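Glycerophosphoryl diester phosphodiesterase (Parabacteroides distasonis, PDB 3MZ2) probably hydrolyses glycerophosphodiesters to an alcohol and glycerol 3-phosphate, using a TIM-barrel fold. Local coordinates at residues A[9-23]-A[125-137]. Numbering follows the deposited sequence.
Sequences MNTLQISNVDDLISF and AIRWARGKTILIL
Ile-134 points its CD1 methyl into a group of aliphatic tips on 9-23, reaching Ile-14 CD1 and Leu-20 CD1 at 3.5 Å each. Leu-12 lies across it at about a right angle, CD1 resting 3.8 Å from Ile-134 CD1; Ile-14 also crosses it nearly perpendicularly, whereas Leu-20 comes in obliquely from the helix. With CG1 of Ile-134 anti to its own carbonyl carbon (chi1 -54°), the longer branch is the one that enters this group. The same Ile-14 methyl sits over one face of the Phe-23 ring, offset toward its rim. An alanine in place of Ile-134 would probably open a gap between Leu-12, Ile-14 and Leu-20, leaving their CD1 methyls without their shared partner. Beside this apolar patch the backbones are joined by a single direct hydrogen bond, Leu-12 N to Lys-132 O (2.9 Å), with the donor above the carbonyl plane. Thr-11 CA adds a C-H...O contact to that oxygen. Farther along, the selenium of Met-9, a selenomethionine, meets the edge of the Trp-128 indole, SE to CZ2 4.2 Å. Lys-132 lays CD over one face of the indole, and the bend at chi4 (72°) turns NZ back to Trp-128 O, where it donates on a lone pair in the carbonyl plane. The contact thus seats the N-terminal arm against the loop joining helix 122-129 to barrel strand 135-137. Strand 10-12 pairs antiparallel with the C-terminal strand 289-291, helix 50-59 packs against Met-9 and Trp-128, and Ile-134 also touches Met-161 of the neighbouring barrel strand 160-164.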
loop_
_atom_site.group_PDB
_atom_site.type_symbol
_atom_site.label_atom_id
_atom_site.label_comp_id
_atom_site.label_asym_id
_atom_site.label_seq_id
_atom_site.Cartn_x
_atom_site.Cartn_y
_atom_site.Cartn_z
HETATM N N MSE A 9 -2.496 -30.136 -17.112
HETATM C CA MSE A 9 -2.961 -28.816 -16.659
HETATM C C MSE A 9 -3.857 -28.102 -17.691
HETATM O O MSE A 9 -3.645 -28.195 -18.916
HETATM C CB MSE A 9 -1.787 -27.870 -16.341
HETATM C CG MSE A 9 -1.135 -28.059 -14.943
HETATM SE SE MSE A 9 0.415 -26.964 -14.940
HETATM C CE MSE A 9 1.244 -27.827 -16.523
ATOM N N ASN A 10 -4.847 -27.399 -17.182
ATOM C CA ASN A 10 -5.623 -26.452 -17.982
ATOM C C ASN A 10 -4.763 -25.235 -18.266
ATOM O O ASN A 10 -4.099 -24.694 -17.345
ATOM C CB ASN A 10 -6.869 -26.000 -17.238
ATOM C CG ASN A 10 -7.875 -27.106 -17.055
ATOM O OD1 ASN A 10 -8.616 -27.439 -17.966
ATOM N ND2 ASN A 10 -7.958 -27.622 -15.850
ATOM N N THR A 11 -4.785 -24.794 -19.520
ATOM C CA THR A 11 -4.050 -23.633 -19.933
ATOM C C THR A 11 -4.943 -22.616 -20.637
ATOM O O THR A 11 -6.012 -22.935 -21.182
ATOM C CB THR A 11 -2.850 -23.994 -20.875
ATOM O OG1 THR A 11 -3.332 -24.609 -22.082
ATOM C CG2 THR A 11 -1.878 -24.899 -20.137
ATOM N N LEU A 12 -4.503 -21.365 -20.592
ATOM C CA LEU A 12 -5.023 -20.347 -21.478
ATOM C C LEU A 12 -4.117 -20.209 -22.721
ATOM O O LEU A 12 -2.888 -20.359 -22.633
ATOM C CB LEU A 12 -5.121 -19.020 -20.748
ATOM C CG LEU A 12 -5.865 -18.978 -19.414
ATOM C CD1 LEU A 12 -5.763 -17.565 -18.777
ATOM C CD2 LEU A 12 -7.335 -19.409 -19.581
ATOM N N GLN A 13 -4.719 -19.903 -23.849
ATOM C CA GLN A 13 -4.025 -19.810 -25.130
ATOM C C GLN A 13 -4.079 -18.389 -25.655
ATOM O O GLN A 13 -5.009 -18.011 -26.369
ATOM C CB GLN A 13 -4.623 -20.819 -26.103
ATOM C CG GLN A 13 -4.486 -22.237 -25.524
ATOM C CD GLN A 13 -3.035 -22.720 -25.531
ATOM O OE1 GLN A 13 -2.274 -22.589 -24.536
ATOM N NE2 GLN A 13 -2.628 -23.247 -26.669
ATOM N N ILE A 14 -3.089 -17.598 -25.238
ATOM C CA ILE A 14 -3.029 -16.161 -25.470
ATOM C C ILE A 14 -1.637 -15.896 -26.010
ATOM O O ILE A 14 -0.660 -15.939 -25.272
ATOM C CB ILE A 14 -3.341 -15.397 -24.156
ATOM C CG1 ILE A 14 -4.812 -15.637 -23.739
ATOM C CG2 ILE A 14 -3.077 -13.908 -24.322
ATOM C CD1 ILE A 14 -5.183 -15.149 -22.397
ATOM N N SER A 15 -1.524 -15.671 -27.314
ATOM C CA SER A 15 -0.200 -15.618 -27.947
ATOM C C SER A 15 0.408 -14.227 -27.968
ATOM O O SER A 15 1.597 -14.104 -28.214
ATOM C CB SER A 15 -0.212 -16.087 -29.411
ATOM O OG SER A 15 -0.906 -17.295 -29.622
ATOM N N ASN A 16 -0.394 -13.189 -27.761
ATOM C CA ASN A 16 0.100 -11.816 -27.900
ATOM C C ASN A 16 -0.870 -10.857 -27.227
ATOM O O ASN A 16 -1.882 -11.293 -26.742
ATOM C CB ASN A 16 0.305 -11.477 -29.395
ATOM C CG ASN A 16 -0.962 -11.704 -30.224
ATOM O OD1 ASN A 16 -2.056 -11.400 -29.775
ATOM N ND2 ASN A 16 -0.812 -12.277 -31.423
ATOM N N VAL A 17 -0.547 -9.566 -27.194
ATOM C CA VAL A 17 -1.387 -8.576 -26.535
ATOM C C VAL A 17 -2.792 -8.479 -27.173
ATOM O O VAL A 17 -3.770 -8.368 -26.450
ATOM C CB VAL A 17 -0.752 -7.189 -26.474
ATOM C CG1 VAL A 17 -1.775 -6.155 -25.946
ATOM C CG2 VAL A 17 0.486 -7.211 -25.547
ATOM N N ASP A 18 -2.901 -8.577 -28.523
ATOM C CA ASP A 18 -4.236 -8.592 -29.132
ATOM C C ASP A 18 -5.107 -9.762 -28.619
ATOM O O ASP A 18 -6.311 -9.591 -28.376
ATOM C CB ASP A 18 -4.159 -8.639 -30.672
ATOM C CG ASP A 18 -3.621 -7.341 -31.259
ATOM O OD1 ASP A 18 -3.659 -6.307 -30.544
ATOM O OD2 ASP A 18 -3.191 -7.375 -32.433
ATOM N N ASP A 19 -4.499 -10.930 -28.424
ATOM C CA ASP A 19 -5.250 -12.073 -27.888
ATOM C C ASP A 19 -5.688 -11.794 -26.443
ATOM O O ASP A 19 -6.775 -12.178 -26.031
ATOM C CB ASP A 19 -4.416 -13.350 -27.883
ATOM C CG ASP A 19 -4.320 -14.021 -29.229
ATOM O OD1 ASP A 19 -5.014 -13.619 -30.213
ATOM O OD2 ASP A 19 -3.528 -15.000 -29.261
ATOM N N LEU A 20 -4.848 -11.097 -25.688
ATOM C CA LEU A 20 -5.135 -10.830 -24.286
ATOM C C LEU A 20 -6.283 -9.840 -24.223
ATOM O O LEU A 20 -7.190 -10.016 -23.441
ATOM C CB LEU A 20 -3.889 -10.321 -23.530
ATOM C CG LEU A 20 -4.079 -10.003 -22.037
ATOM C CD1 LEU A 20 -4.511 -11.184 -21.211
ATOM C CD2 LEU A 20 -2.752 -9.378 -21.499
ATOM N N ILE A 21 -6.245 -8.805 -25.053
ATOM C CA ILE A 21 -7.351 -7.817 -25.102
ATOM C C ILE A 21 -8.642 -8.522 -25.502
ATOM O O ILE A 21 -9.678 -8.364 -24.876
ATOM C CB ILE A 21 -7.007 -6.665 -26.094
ATOM C CG1 ILE A 21 -5.909 -5.782 -25.525
ATOM C CG2 ILE A 21 -8.259 -5.827 -26.504
ATOM C CD1 ILE A 21 -5.236 -4.884 -26.572
ATOM N N SER A 22 -8.553 -9.389 -26.511
ATOM C CA SER A 22 -9.729 -10.133 -26.930
ATOM C C SER A 22 -10.308 -10.992 -25.821
ATOM O O SER A 22 -11.545 -11.015 -25.603
ATOM C CB SER A 22 -9.378 -11.042 -28.096
ATOM O OG SER A 22 -10.551 -11.585 -28.665
ATOM N N PHE A 23 -9.419 -11.706 -25.130
ATOM C CA PHE A 23 -9.794 -12.593 -24.027
ATOM C C PHE A 23 -10.655 -11.822 -23.014
ATOM O O PHE A 23 -11.681 -12.317 -22.558
ATOM C CB PHE A 23 -8.522 -13.188 -23.360
ATOM C CG PHE A 23 -8.792 -14.141 -22.192
ATOM C CD1 PHE A 23 -9.281 -15.429 -22.412
ATOM C CD2 PHE A 23 -8.579 -13.746 -20.886
ATOM C CE1 PHE A 23 -9.487 -16.304 -21.356
ATOM C CE2 PHE A 23 -8.814 -14.604 -19.828
ATOM C CZ PHE A 23 -9.260 -15.883 -20.076
ATOM N N ALA A 125 8.179 -17.342 -11.771
ATOM C CA ALA A 125 6.767 -17.421 -12.025
ATOM C C ALA A 125 6.412 -16.948 -13.433
ATOM O O ALA A 125 5.588 -17.569 -14.123
ATOM C CB ALA A 125 5.994 -16.597 -10.960
ATOM N N ILE A 126 7.045 -15.870 -13.867
ATOM C CA ILE A 126 6.810 -15.320 -15.193
ATOM C C ILE A 126 7.244 -16.341 -16.260
ATOM O O ILE A 126 6.499 -16.602 -17.211
ATOM C CB ILE A 126 7.555 -13.962 -15.376
ATOM C CG1 ILE A 126 6.910 -12.853 -14.556
ATOM C CG2 ILE A 126 7.603 -13.481 -16.861
ATOM C CD1 ILE A 126 7.739 -11.619 -14.547
ATOM N N ARG A 127 8.438 -16.913 -16.109
ATOM C CA ARG A 127 8.951 -17.907 -17.063
ATOM C C ARG A 127 8.021 -19.113 -17.178
ATOM O O ARG A 127 7.747 -19.612 -18.273
ATOM C CB ARG A 127 10.352 -18.376 -16.658
ATOM C CG ARG A 127 11.441 -17.311 -16.832
ATOM C CD ARG A 127 12.853 -17.948 -16.903
ATOM N NE ARG A 127 12.896 -19.009 -17.898
ATOM C CZ ARG A 127 13.701 -20.062 -17.832
ATOM N NH1 ARG A 127 14.556 -20.173 -16.824
ATOM N NH2 ARG A 127 13.659 -20.990 -18.785
ATOM N N TRP A 128 7.501 -19.553 -16.047
ATOM C CA TRP A 128 6.539 -20.660 -15.997
ATOM C C TRP A 128 5.182 -20.315 -16.577
ATOM O O TRP A 128 4.550 -21.117 -17.228
ATOM C CB TRP A 128 6.361 -21.081 -14.545
ATOM C CG TRP A 128 5.277 -22.109 -14.362
ATOM C CD1 TRP A 128 5.390 -23.471 -14.553
ATOM C CD2 TRP A 128 3.923 -21.864 -14.020
ATOM N NE1 TRP A 128 4.174 -24.079 -14.324
ATOM C CE2 TRP A 128 3.256 -23.110 -14.010
ATOM C CE3 TRP A 128 3.187 -20.707 -13.715
ATOM C CZ2 TRP A 128 1.882 -23.228 -13.667
ATOM C CZ3 TRP A 128 1.813 -20.830 -13.415
ATOM C CH2 TRP A 128 1.192 -22.079 -13.408
ATOM N N ALA A 129 4.738 -19.094 -16.363
ATOM C CA ALA A 129 3.385 -18.715 -16.757
ATOM C C ALA A 129 3.217 -18.628 -18.285
ATOM O O ALA A 129 2.109 -18.803 -18.791
ATOM C CB ALA A 129 2.997 -17.396 -16.093
ATOM N N ARG A 130 4.288 -18.299 -19.005
ATOM C CA ARG A 130 4.205 -18.062 -20.446
ATOM C C ARG A 130 3.615 -19.290 -21.143
ATOM O O ARG A 130 4.202 -20.379 -21.066
ATOM C CB ARG A 130 5.595 -17.769 -21.007
ATOM C CG ARG A 130 5.629 -17.239 -22.448
ATOM C CD ARG A 130 7.085 -17.063 -22.898
ATOM N NE ARG A 130 7.283 -16.850 -24.329
ATOM C CZ ARG A 130 8.487 -16.826 -24.902
ATOM N NH1 ARG A 130 9.577 -17.002 -24.158
ATOM N NH2 ARG A 130 8.602 -16.620 -26.209
ATOM N N GLY A 131 2.471 -19.121 -21.816
ATOM C CA GLY A 131 1.815 -20.239 -22.516
ATOM C C GLY A 131 0.899 -21.099 -21.671
ATOM O O GLY A 131 0.316 -22.082 -22.182
ATOM N N LYS A 132 0.807 -20.786 -20.374
ATOM C CA LYS A 132 -0.080 -21.494 -19.470
ATOM C C LYS A 132 -1.186 -20.633 -18.863
ATOM O O LYS A 132 -2.317 -21.093 -18.722
ATOM C CB LYS A 132 0.692 -22.136 -18.336
ATOM C CG LYS A 132 1.774 -23.078 -18.775
ATOM C CD LYS A 132 2.443 -23.690 -17.568
ATOM C CE LYS A 132 3.660 -24.491 -17.984
ATOM N NZ LYS A 132 4.891 -23.715 -18.459
ATOM N N THR A 133 -0.866 -19.403 -18.456
ATOM C CA THR A 133 -1.788 -18.585 -17.690
ATOM C C THR A 133 -1.376 -17.094 -17.812
ATOM O O THR A 133 -0.542 -16.735 -18.630
ATOM C CB THR A 133 -1.804 -19.056 -16.198
ATOM O OG1 THR A 133 -2.797 -18.324 -15.450
ATOM C CG2 THR A 133 -0.463 -18.873 -15.527
ATOM N N ILE A 134 -1.991 -16.248 -17.011
ATOM C CA ILE A 134 -1.685 -14.839 -16.931
ATOM C C ILE A 134 -1.478 -14.559 -15.466
ATOM O O ILE A 134 -2.267 -15.007 -14.637
ATOM C CB ILE A 134 -2.882 -13.982 -17.402
ATOM C CG1 ILE A 134 -3.348 -14.369 -18.780
ATOM C CG2 ILE A 134 -2.571 -12.446 -17.322
ATOM C CD1 ILE A 134 -4.727 -13.964 -19.082
ATOM N N LEU A 135 -0.425 -13.839 -15.117
ATOM C CA LEU A 135 -0.199 -13.403 -13.771
ATOM C C LEU A 135 -0.675 -11.963 -13.620
ATOM O O LEU A 135 -0.613 -11.149 -14.577
ATOM C CB LEU A 135 1.320 -13.471 -13.480
ATOM C CG LEU A 135 2.023 -14.820 -13.688
ATOM C CD1 LEU A 135 3.523 -14.678 -13.417
ATOM C CD2 LEU A 135 1.370 -15.891 -12.855
ATOM N N ILE A 136 -1.121 -11.616 -12.428
ATOM C CA ILE A 136 -1.640 -10.296 -12.138
ATOM C C ILE A 136 -0.904 -9.768 -10.908
ATOM O O ILE A 136 -0.990 -10.357 -9.820
ATOM C CB ILE A 136 -3.162 -10.310 -11.905
ATOM C CG1 ILE A 136 -3.853 -10.987 -13.096
ATOM C CG2 ILE A 136 -3.645 -8.816 -11.693
ATOM C CD1 ILE A 136 -5.426 -11.192 -12.938
ATOM N N LEU A 137 -0.110 -8.725 -11.099
ATOM C CA LEU A 137 0.797 -8.235 -10.068
ATOM C C LEU A 137 0.121 -7.215 -9.152
ATOM O O LEU A 137 -0.249 -6.094 -9.569
ATOM C CB LEU A 137 2.055 -7.586 -10.656
ATOM C CG LEU A 137 2.849 -8.444 -11.664
ATOM C CD1 LEU A 137 4.180 -7.732 -12.044
ATOM C CD2 LEU A 137 3.104 -9.872 -11.184
HETATM O O HOH W 1 -5.092 -21.706 -17.172
#